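PDB 5HR4: MmeI, which recognises a specific DNA sequence as a Type IIL restriction-modification enzyme, combining DNA cleavage with probable S-adenosyl-L-methionine-dependent N6-methylation of adenine. Local coordinates for a contact of chain A with DNA. Coordinates in Å, arbitrary orientation; residue numbers count along the deposited sequence, not the author numbering.

A contact of chain A with DNA. Residues 312, 314, 570, 578-580. With nucleotides of chain B.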
# COMPACT_ATOMS: atom_id res chain seq x y z
N GLY A 312 -5.70 6.66 -2.21
CA GLY A 312 -4.70 5.67 -2.53
C GLY A 312 -4.44 5.54 -4.02
O GLY A 312 -4.31 4.41 -4.52
N HIS A 314 -2.39 5.14 -6.49
CA HIS A 314 -1.03 4.76 -6.83
C HIS A 314 -1.07 3.57 -7.77
O HIS A 314 -1.58 2.52 -7.39
CB HIS A 314 -0.23 4.46 -5.58
CG HIS A 314 0.10 5.70 -4.81
ND1 HIS A 314 -0.41 5.96 -3.56
CD2 HIS A 314 0.85 6.77 -5.15
CE1 HIS A 314 0.04 7.13 -3.14
NE2 HIS A 314 0.81 7.64 -4.09
N TRP A 570 7.36 -0.73 -1.84
CA TRP A 570 6.59 -0.26 -2.98
C TRP A 570 7.47 0.53 -3.94
O TRP A 570 8.40 1.24 -3.54
CB TRP A 570 5.44 0.64 -2.49
CG TRP A 570 4.68 1.31 -3.61
CD1 TRP A 570 4.95 2.51 -4.17
CD2 TRP A 570 3.55 0.77 -4.34
NE1 TRP A 570 4.06 2.77 -5.19
CE2 TRP A 570 3.19 1.72 -5.31
CE3 TRP A 570 2.82 -0.43 -4.26
CZ2 TRP A 570 2.12 1.53 -6.19
CZ3 TRP A 570 1.76 -0.62 -5.12
CH2 TRP A 570 1.41 0.36 -6.08
N ALA A 578 5.11 6.52 -3.68
CA ALA A 578 4.70 6.46 -2.29
C ALA A 578 5.70 5.65 -1.46
O ALA A 578 6.44 4.82 -1.98
CB ALA A 578 3.30 5.85 -2.15
N ALA A 579 5.72 5.93 -0.17
CA ALA A 579 6.63 5.29 0.78
C ALA A 579 5.79 4.40 1.69
O ALA A 579 5.26 4.84 2.71
CB ALA A 579 7.38 6.33 1.58
N VAL A 580 5.66 3.14 1.30
CA VAL A 580 4.87 2.17 2.05
C VAL A 580 5.47 0.80 1.74
O VAL A 580 6.11 0.61 0.71
CB VAL A 580 3.36 2.29 1.67
CG1 VAL A 580 3.16 2.15 0.18
CG2 VAL A 580 2.49 1.30 2.45
P DA B 7 -0.99 6.61 5.38
OP1 DA B 7 -1.33 7.94 4.80
OP2 DA B 7 -2.08 5.67 5.74
O5' DA B 7 0.07 5.92 4.42
C5' DA B 7 -0.30 5.01 3.46
C4' DA B 7 0.72 5.08 2.38
O4' DA B 7 0.41 4.14 1.35
C3' DA B 7 0.84 6.44 1.71
O3' DA B 7 2.21 6.70 1.54
C2' DA B 7 0.11 6.25 0.38
C1' DA B 7 0.38 4.78 0.09
N9 DA B 7 -0.67 4.09 -0.65
C8 DA B 7 -2.01 4.21 -0.46
N7 DA B 7 -2.72 3.41 -1.20
C5 DA B 7 -1.77 2.68 -1.90
C6 DA B 7 -1.88 1.64 -2.86
N6 DA B 7 -3.04 1.15 -3.30
N1 DA B 7 -0.73 1.13 -3.37
C2 DA B 7 0.42 1.62 -2.94
N3 DA B 7 0.65 2.59 -2.04
C4 DA B 7 -0.51 3.07 -1.56
P DC B 8 2.81 8.19 1.45
OP1 DC B 8 1.82 9.22 1.09
OP2 DC B 8 3.96 8.01 0.54
O5' DC B 8 3.38 8.47 2.91
C5' DC B 8 2.69 8.00 4.07
C4' DC B 8 3.11 8.82 5.28
O4' DC B 8 4.04 8.06 6.11
C3' DC B 8 3.81 10.13 4.95
O3' DC B 8 3.43 11.11 5.91
C2' DC B 8 5.29 9.75 5.09
C1' DC B 8 5.24 8.78 6.27
N1 DC B 8 6.37 7.78 6.30
C2 DC B 8 7.30 7.78 7.36
O2 DC B 8 7.18 8.61 8.26
N3 DC B 8 8.29 6.88 7.37
C4 DC B 8 8.39 5.99 6.38
N4 DC B 8 9.39 5.11 6.44
C5 DC B 8 7.47 5.96 5.30
C6 DC B 8 6.48 6.86 5.30
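Trp570 and His314 meet the unpaired adenine DA7 of chain B in two different ways. C2 of DA7 points at the indole face of Trp570, offset toward its rim, and the two planes stand at 80°, edge to face. CG of Trp570 lies anti to the backbone N (chi1 173°), which carries the benzo portion to the base and brings CZ3 to 3.4 Å from C2 of DA7. His314 instead sets the CB and ND1 side of a tilted imidazole over one face of the adenine. Its CB makes a CH-pi contact above the pyrimidine ring, and ND1 is 3.5 Å from N9 of DA7, near the N9-C4 bond. CA of Gly312 sits above the N7-C8 side on this same face, 3.3 Å from N7 of DA7. From the opposite face, CG1 of Val580 comes within 3.4 Å of N3 of DA7. On the paired cytosine, the Ala579 methyl packs obliquely against the C5-C6 side, with CB 3.7 Å from C5 of DC8. These contacts hold the bases by shape and packing; they do not by themselves show how adenine is distinguished. Were Trp570 replaced by an alanine, C2 of DA7 would probably lose the aromatic face it rests on, and the unpaired base would be freer to tilt.

Along the sugar-phosphate backbone, the amide N of Ala579 donates a nearly straight hydrogen bond (170° at H) to phosphate oxygen OP2 of DC8, 2.8 Å away. CB of Val580 packs near the deoxyribose oxygen O4' of DA7. The Ala578 methyl touches the DA7 sugar; it also lies against the rim of one imidazole face of His314 and probably helps to fix its tilt. Together, the contacts form part of a pocket for an extrahelical adenine, consistent with base flipping for N6-methylation, and anchor the phosphate joining it to DC8.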